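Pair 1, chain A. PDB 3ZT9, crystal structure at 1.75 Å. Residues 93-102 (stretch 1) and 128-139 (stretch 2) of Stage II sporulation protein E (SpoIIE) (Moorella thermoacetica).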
# COMPACT_ATOMS: atom_id res chain seq x y z
N GLN A 93 1.65 -1.50 20.85
CA GLN A 93 2.22 -0.29 21.40
C GLN A 93 1.47 0.96 20.99
O GLN A 93 1.74 2.02 21.55
CB GLN A 93 3.69 -0.17 21.04
CG GLN A 93 4.53 -1.21 21.71
CD GLN A 93 5.99 -0.92 21.58
OE1 GLN A 93 6.46 -0.51 20.53
NE2 GLN A 93 6.71 -1.09 22.68
N GLY A 94 0.50 0.84 20.08
CA GLY A 94 -0.38 1.94 19.76
C GLY A 94 0.28 2.97 18.85
O GLY A 94 0.09 4.18 19.00
N LEU A 95 1.06 2.48 17.90
CA LEU A 95 1.86 3.35 17.03
C LEU A 95 1.79 2.88 15.59
O LEU A 95 1.64 1.70 15.33
CB LEU A 95 3.33 3.30 17.43
CG LEU A 95 3.65 3.65 18.89
CD1 LEU A 95 5.12 3.28 19.18
CD2 LEU A 95 3.36 5.11 19.15
N TRP A 96 1.93 3.80 14.65
CA TRP A 96 2.13 3.43 13.23
C TRP A 96 3.23 4.28 12.58
O TRP A 96 3.56 5.39 13.04
CB TRP A 96 0.84 3.52 12.39
CG TRP A 96 0.22 4.89 12.32
CD1 TRP A 96 -0.85 5.34 13.09
CD2 TRP A 96 0.55 5.97 11.43
NE1 TRP A 96 -1.17 6.63 12.73
CE2 TRP A 96 -0.32 7.05 11.73
CE3 TRP A 96 1.50 6.13 10.41
CZ2 TRP A 96 -0.27 8.27 11.05
CZ3 TRP A 96 1.57 7.37 9.75
CH2 TRP A 96 0.69 8.41 10.06
N GLN A 97 3.86 3.71 11.55
CA GLN A 97 4.81 4.45 10.74
C GLN A 97 4.42 4.17 9.30
O GLN A 97 3.89 3.10 8.99
CB GLN A 97 6.24 3.92 10.92
CG GLN A 97 6.87 4.09 12.24
CD GLN A 97 8.31 3.54 12.22
OE1 GLN A 97 8.81 3.05 13.23
NE2 GLN A 97 8.96 3.62 11.07
N ALA A 98 4.65 5.12 8.40
CA ALA A 98 4.36 4.77 7.01
C ALA A 98 5.36 5.50 6.12
O ALA A 98 5.81 6.59 6.47
CB ALA A 98 2.97 5.20 6.64
N ALA A 99 5.67 4.93 4.96
CA ALA A 99 6.45 5.72 3.97
C ALA A 99 6.04 5.32 2.56
O ALA A 99 5.48 4.23 2.37
CB ALA A 99 7.94 5.49 4.17
N ILE A 100 6.32 6.19 1.59
CA ILE A 100 5.90 5.95 0.22
C ILE A 100 6.99 6.43 -0.70
O ILE A 100 7.44 7.57 -0.54
CB ILE A 100 4.62 6.77 -0.17
CG1 ILE A 100 3.49 6.50 0.84
CG2 ILE A 100 4.15 6.39 -1.60
CD1 ILE A 100 2.38 7.53 0.74
N VAL A 101 7.42 5.59 -1.63
CA VAL A 101 8.30 6.06 -2.70
C VAL A 101 7.45 6.02 -3.97
O VAL A 101 6.98 4.96 -4.38
CB VAL A 101 9.60 5.22 -2.84
CG1 VAL A 101 10.41 5.69 -4.04
CG2 VAL A 101 10.43 5.36 -1.58
N GLY A 102 7.24 7.18 -4.58
CA GLY A 102 6.44 7.24 -5.78
C GLY A 102 5.02 7.66 -5.45
O GLY A 102 4.82 8.43 -4.53
N TYR A 128 16.51 6.48 -6.20
CA TYR A 128 16.18 6.48 -4.78
C TYR A 128 16.19 7.93 -4.24
O TYR A 128 17.13 8.67 -4.50
CB TYR A 128 17.17 5.59 -4.00
CG TYR A 128 16.65 5.19 -2.64
CD1 TYR A 128 15.71 4.17 -2.51
CD2 TYR A 128 17.07 5.84 -1.49
CE1 TYR A 128 15.20 3.81 -1.27
CE2 TYR A 128 16.58 5.49 -0.24
CZ TYR A 128 15.64 4.48 -0.14
OH TYR A 128 15.16 4.13 1.10
N PRO A 129 15.13 8.35 -3.51
CA PRO A 129 15.11 9.72 -2.99
C PRO A 129 16.27 10.04 -2.04
O PRO A 129 16.78 9.16 -1.34
CB PRO A 129 13.79 9.79 -2.22
CG PRO A 129 13.53 8.35 -1.80
CD PRO A 129 14.00 7.55 -3.00
N HIS A 130 16.67 11.30 -2.03
CA HIS A 130 17.72 11.77 -1.13
C HIS A 130 17.58 11.06 0.21
O HIS A 130 18.56 10.60 0.80
CB HIS A 130 17.63 13.29 -0.96
CG HIS A 130 18.75 13.88 -0.16
ND1 HIS A 130 20.06 13.84 -0.59
CD2 HIS A 130 18.76 14.52 1.03
CE1 HIS A 130 20.83 14.44 0.30
NE2 HIS A 130 20.07 14.86 1.29
N GLN A 131 16.34 10.97 0.70
CA GLN A 131 16.06 10.23 1.92
C GLN A 131 14.56 10.03 2.14
O GLN A 131 13.72 10.87 1.79
CB GLN A 131 16.70 10.91 3.13
CG GLN A 131 16.07 12.23 3.53
CD GLN A 131 16.38 12.60 4.97
OE1 GLN A 131 17.50 12.39 5.45
NE2 GLN A 131 15.37 13.13 5.68
N LEU A 132 14.25 8.88 2.73
CA LEU A 132 12.88 8.45 2.93
C LEU A 132 12.22 9.29 4.02
O LEU A 132 12.80 9.48 5.08
CB LEU A 132 12.91 6.98 3.37
CG LEU A 132 11.63 6.17 3.34
CD1 LEU A 132 11.03 6.02 1.94
CD2 LEU A 132 11.94 4.80 3.95
N LEU A 133 11.02 9.79 3.76
CA LEU A 133 10.30 10.55 4.79
C LEU A 133 9.29 9.65 5.49
O LEU A 133 8.26 9.29 4.92
CB LEU A 133 9.61 11.76 4.20
CG LEU A 133 10.51 12.99 4.04
CD1 LEU A 133 9.76 14.09 3.34
CD2 LEU A 133 11.04 13.48 5.38
N ILE A 134 9.59 9.25 6.71
CA ILE A 134 8.68 8.35 7.41
C ILE A 134 7.70 9.15 8.24
O ILE A 134 8.11 9.90 9.15
CB ILE A 134 9.47 7.42 8.36
CG1 ILE A 134 10.38 6.52 7.53
CG2 ILE A 134 8.51 6.58 9.20
CD1 ILE A 134 11.45 5.75 8.35
N ALA A 135 6.43 9.00 7.92
CA ALA A 135 5.38 9.60 8.73
C ALA A 135 5.14 8.73 9.94
O ALA A 135 5.23 7.53 9.85
CB ALA A 135 4.10 9.70 7.90
N LYS A 136 4.79 9.34 11.05
CA LYS A 136 4.56 8.54 12.26
C LYS A 136 3.31 9.01 12.92
O LYS A 136 3.04 10.19 12.89
CB LYS A 136 5.71 8.78 13.23
CG LYS A 136 6.99 8.17 12.71
CD LYS A 136 8.10 8.22 13.71
CE LYS A 136 9.33 7.56 13.13
NZ LYS A 136 10.48 7.67 14.05
N GLY A 137 2.58 8.11 13.58
CA GLY A 137 1.37 8.55 14.27
C GLY A 137 1.00 7.58 15.37
O GLY A 137 1.71 6.60 15.61
N SER A 138 -0.10 7.90 16.07
CA SER A 138 -0.61 7.06 17.15
C SER A 138 -1.76 6.25 16.61
O SER A 138 -2.60 6.78 15.88
CB SER A 138 -1.15 7.93 18.29
OG SER A 138 -0.15 8.83 18.73
N TYR A 139 -1.77 4.96 16.95
CA TYR A 139 -2.85 4.05 16.53
C TYR A 139 -3.73 3.71 17.73
O TYR A 139 -3.24 3.42 18.83
CB TYR A 139 -2.27 2.74 15.95
CG TYR A 139 -3.36 1.68 15.77
CD1 TYR A 139 -4.17 1.68 14.63
CD2 TYR A 139 -3.59 0.73 16.75
CE1 TYR A 139 -5.20 0.75 14.47
CE2 TYR A 139 -4.61 -0.22 16.60
CZ TYR A 139 -5.40 -0.20 15.46
OH TYR A 139 -6.41 -1.09 15.31
O HOH W 1 -3.01 8.79 13.93
O HOH W 2 7.26 8.84 2.51

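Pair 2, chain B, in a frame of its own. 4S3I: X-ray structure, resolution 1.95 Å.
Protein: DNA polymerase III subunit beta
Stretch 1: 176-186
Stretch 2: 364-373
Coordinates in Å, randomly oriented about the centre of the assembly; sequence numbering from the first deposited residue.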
# COMPACT_ATOMS: atom_id res chain seq x y z
N ASP B 176 -25.68 -8.66 -5.74
CA ASP B 176 -24.91 -9.90 -5.65
C ASP B 176 -25.75 -11.03 -5.05
O ASP B 176 -25.20 -12.01 -4.54
CB ASP B 176 -23.64 -9.71 -4.80
CG ASP B 176 -23.94 -9.27 -3.38
OD1 ASP B 176 -25.12 -9.35 -2.96
OD2 ASP B 176 -22.99 -8.85 -2.67
N THR B 177 -27.08 -10.84 -5.08
CA THR B 177 -28.08 -11.78 -4.53
C THR B 177 -28.29 -11.77 -3.01
O THR B 177 -29.30 -12.30 -2.54
CB THR B 177 -27.87 -13.25 -5.00
OG1 THR B 177 -26.67 -13.79 -4.42
CG2 THR B 177 -27.80 -13.32 -6.52
N LYS B 178 -27.35 -11.21 -2.25
CA LYS B 178 -27.55 -11.03 -0.81
C LYS B 178 -28.07 -9.63 -0.55
O LYS B 178 -28.73 -9.36 0.46
CB LYS B 178 -26.23 -11.21 -0.05
CG LYS B 178 -25.62 -12.60 -0.10
CD LYS B 178 -26.58 -13.66 0.42
CE LYS B 178 -25.86 -14.94 0.83
NZ LYS B 178 -25.53 -14.96 2.29
N ARG B 179 -27.73 -8.73 -1.46
CA ARG B 179 -28.08 -7.33 -1.33
C ARG B 179 -28.21 -6.72 -2.72
O ARG B 179 -27.70 -7.27 -3.71
CB ARG B 179 -27.02 -6.58 -0.53
CG ARG B 179 -25.62 -6.94 -0.97
CD ARG B 179 -24.57 -6.17 -0.23
NE ARG B 179 -23.23 -6.62 -0.60
CZ ARG B 179 -22.13 -5.96 -0.30
NH1 ARG B 179 -22.21 -4.82 0.37
NH2 ARG B 179 -20.94 -6.43 -0.68
N LEU B 180 -28.89 -5.60 -2.78
CA LEU B 180 -29.22 -4.97 -4.05
C LEU B 180 -29.22 -3.49 -3.78
O LEU B 180 -29.87 -3.02 -2.83
CB LEU B 180 -30.60 -5.45 -4.51
CG LEU B 180 -31.18 -4.86 -5.79
CD1 LEU B 180 -31.82 -5.95 -6.62
CD2 LEU B 180 -32.19 -3.79 -5.45
N SER B 181 -28.46 -2.75 -4.58
CA SER B 181 -28.40 -1.30 -4.43
C SER B 181 -28.89 -0.69 -5.72
O SER B 181 -28.56 -1.18 -6.82
CB SER B 181 -26.99 -0.81 -4.12
OG SER B 181 -26.62 -1.19 -2.81
N TYR B 182 -29.67 0.37 -5.60
CA TYR B 182 -30.27 0.98 -6.77
C TYR B 182 -30.42 2.48 -6.61
O TYR B 182 -30.36 3.00 -5.49
CB TYR B 182 -31.64 0.37 -7.07
CG TYR B 182 -32.68 0.64 -5.99
CD1 TYR B 182 -32.83 -0.23 -4.92
CD2 TYR B 182 -33.50 1.76 -6.06
CE1 TYR B 182 -33.77 0.01 -3.94
CE2 TYR B 182 -34.44 2.01 -5.08
CZ TYR B 182 -34.57 1.13 -4.02
OH TYR B 182 -35.50 1.35 -3.03
N THR B 183 -30.60 3.16 -7.73
CA THR B 183 -30.96 4.56 -7.68
C THR B 183 -31.75 4.87 -8.92
O THR B 183 -31.61 4.20 -9.96
CB THR B 183 -29.74 5.48 -7.58
OG1 THR B 183 -30.17 6.83 -7.36
CG2 THR B 183 -28.90 5.43 -8.85
N GLN B 184 -32.60 5.87 -8.81
CA GLN B 184 -33.36 6.31 -9.96
C GLN B 184 -32.98 7.76 -10.22
O GLN B 184 -33.14 8.62 -9.34
CB GLN B 184 -34.86 6.13 -9.71
CG GLN B 184 -35.70 6.08 -10.98
CD GLN B 184 -37.00 5.30 -10.80
OE1 GLN B 184 -37.01 4.07 -10.87
NE2 GLN B 184 -38.09 6.02 -10.58
N LEU B 185 -32.44 8.02 -11.40
CA LEU B 185 -32.03 9.37 -11.77
C LEU B 185 -33.09 9.99 -12.68
O LEU B 185 -33.28 9.56 -13.82
CB LEU B 185 -30.68 9.35 -12.48
CG LEU B 185 -29.59 8.60 -11.70
CD1 LEU B 185 -28.40 8.29 -12.60
CD2 LEU B 185 -29.15 9.43 -10.53
N GLU B 186 -33.77 11.01 -12.17
CA GLU B 186 -34.86 11.60 -12.94
C GLU B 186 -34.42 12.85 -13.67
O GLU B 186 -33.33 13.38 -13.43
CB GLU B 186 -36.06 11.88 -12.02
CG GLU B 186 -36.65 10.62 -11.41
CD GLU B 186 -38.04 10.83 -10.85
OE1 GLU B 186 -38.88 9.91 -10.97
OE2 GLU B 186 -38.29 11.92 -10.30
N ASN B 364 -26.15 14.77 -7.30
CA ASN B 364 -25.81 13.53 -6.61
C ASN B 364 -26.83 12.43 -6.86
O ASN B 364 -28.00 12.69 -7.13
CB ASN B 364 -25.74 13.81 -5.11
CG ASN B 364 -26.97 14.59 -4.63
OD1 ASN B 364 -27.19 15.74 -5.03
ND2 ASN B 364 -27.79 13.96 -3.78
N ALA B 365 -26.38 11.18 -6.75
CA ALA B 365 -27.31 10.06 -6.80
C ALA B 365 -27.66 9.69 -5.36
O ALA B 365 -26.79 9.74 -4.49
CB ALA B 365 -26.67 8.89 -7.49
N LYS B 366 -28.91 9.30 -5.11
CA LYS B 366 -29.26 8.74 -3.80
C LYS B 366 -29.50 7.25 -3.91
O LYS B 366 -30.46 6.81 -4.53
CB LYS B 366 -30.47 9.45 -3.19
CG LYS B 366 -30.32 10.96 -3.13
CD LYS B 366 -31.44 11.57 -2.30
CE LYS B 366 -31.39 13.09 -2.33
NZ LYS B 366 -32.59 13.64 -1.62
N ILE B 367 -28.61 6.49 -3.29
CA ILE B 367 -28.61 5.04 -3.41
C ILE B 367 -29.35 4.45 -2.20
O ILE B 367 -29.18 4.92 -1.08
CB ILE B 367 -27.16 4.48 -3.43
CG1 ILE B 367 -26.59 4.50 -4.86
CG2 ILE B 367 -27.11 3.04 -2.93
CD1 ILE B 367 -26.68 5.82 -5.58
N SER B 368 -30.18 3.44 -2.46
CA SER B 368 -30.87 2.70 -1.41
C SER B 368 -30.35 1.29 -1.49
O SER B 368 -30.07 0.81 -2.60
CB SER B 368 -32.39 2.71 -1.66
OG SER B 368 -32.89 4.03 -1.65
N THR B 369 -30.21 0.61 -0.36
CA THR B 369 -29.77 -0.77 -0.37
C THR B 369 -30.77 -1.69 0.33
O THR B 369 -31.18 -1.43 1.48
CB THR B 369 -28.38 -0.94 0.27
OG1 THR B 369 -27.42 -0.09 -0.38
CG2 THR B 369 -27.93 -2.40 0.16
N LEU B 370 -31.15 -2.76 -0.35
CA LEU B 370 -32.03 -3.77 0.22
C LEU B 370 -31.18 -4.98 0.60
O LEU B 370 -30.39 -5.46 -0.22
CB LEU B 370 -33.11 -4.16 -0.79
CG LEU B 370 -34.06 -5.26 -0.30
CD1 LEU B 370 -35.09 -4.68 0.66
CD2 LEU B 370 -34.74 -5.98 -1.46
N MET B 371 -31.33 -5.46 1.83
CA MET B 371 -30.48 -6.53 2.36
C MET B 371 -31.28 -7.65 3.01
O MET B 371 -32.29 -7.40 3.65
CB MET B 371 -29.53 -5.97 3.43
CG MET B 371 -28.27 -5.37 2.89
SD MET B 371 -27.55 -4.29 4.14
CE MET B 371 -27.32 -5.43 5.50
N MET B 372 -30.80 -8.89 2.86
CA MET B 372 -31.35 -10.02 3.58
C MET B 372 -30.76 -10.02 5.00
O MET B 372 -29.55 -9.87 5.16
CB MET B 372 -30.97 -11.34 2.90
CG MET B 372 -31.45 -11.47 1.46
SD MET B 372 -30.58 -12.76 0.53
CE MET B 372 -30.96 -14.22 1.50
N PRO B 373 -31.62 -10.20 6.03
CA PRO B 373 -31.11 -10.25 7.41
C PRO B 373 -30.54 -11.62 7.74
O PRO B 373 -30.72 -12.57 6.97
CB PRO B 373 -32.37 -10.01 8.23
CG PRO B 373 -33.47 -10.64 7.40
CD PRO B 373 -33.09 -10.27 5.98
O HOH W 3 -30.98 9.57 -6.99

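Pairs 1 and 2 each join two antiparallel strands, and 14 central residues superpose with an RMSD of 0.6 Å. The strand directions differ by 161° in pair 1 and 162° in pair 2, with axes approaching to 4.7 and 4.6 Å. The register is the same: Leu95(A), Trp96(A), Gln97(A) and Ala98(A) fall on Arg179(B), Leu180(B), Ser181(B) and Tyr182(B), and their partners Ser138(A), Gly137(A), Lys136(A) and Ala135(A) fall on Met371(B), Leu370(B), Thr369(B) and Ser368(B). Each ladder alternates hydrogen-bonded and non-hydrogen-bonded pairs. In pair 1, Trp96(A) N donates to Gly137(A) O (3.0 Å) and Gly137(A) N to Trp96(A) O (2.9 Å); in pair 2, Leu180(B) N donates to Leu370(B) O (3.0 Å) and Leu370(B) N to Leu180(B) O (2.8 Å). The next rung repeats this between Ala98(A) and Ala135(A), and between Tyr182(B) and Ser368(B).

The large aromatic side chain changes place along one face. In pair 1 it is Trp96(A), in the p rotamer, which lies across Gly137(A): the glycine CA sits 3.7 Å from the centroid of the five-membered ring of Trp96(A), over its face. An ideal CB on Gly137(A) would lie 2.3 Å from Trp96(A) CZ2, so the ring occupies the space a side chain would need. Its CZ3 also reaches Ala135(A) CB at 3.9 Å. Pair 2 has leucines at both matching positions, Leu180(B) and Leu370(B), and its aromatic is one rung further on, where pair 1 has Ala98(A). Tyr182(B), also p, covers its direct partner, with Ser368(B) CB 4.0 Å from the ring centroid, over the face.

On the opposite face, Gln97(A) and Lys136(A) meet through their aliphatic parts (CG to CG, 4.1 Å), whereas the shorter Ser181(B) and Thr369(B) share a hydrogen bond between OG and OG1 (2.8 Å).

Past the bridges, Ala99(A) matches Thr183(B) and both point toward the other stretch. Ala99(A) makes an apolar contact, CB to Leu132(A) CG at 3.8 Å; Thr183(B) OG1 instead donates to Lys366(B) O (2.8 Å) and accepts from water 3 (2.9 Å), which in turn accepts from Lys366(B) N (2.8 Å). At the far end both pairs close with apolar contacts: Val101(A) CG2 meets Leu132(A) CD1 at 3.6 Å, and at the matching positions Leu185(B) CD2 meets Ala365(B) CB at 4.0 Å, the larger residue lying in stretch 2 in pair 1 and in stretch 1 in pair 2.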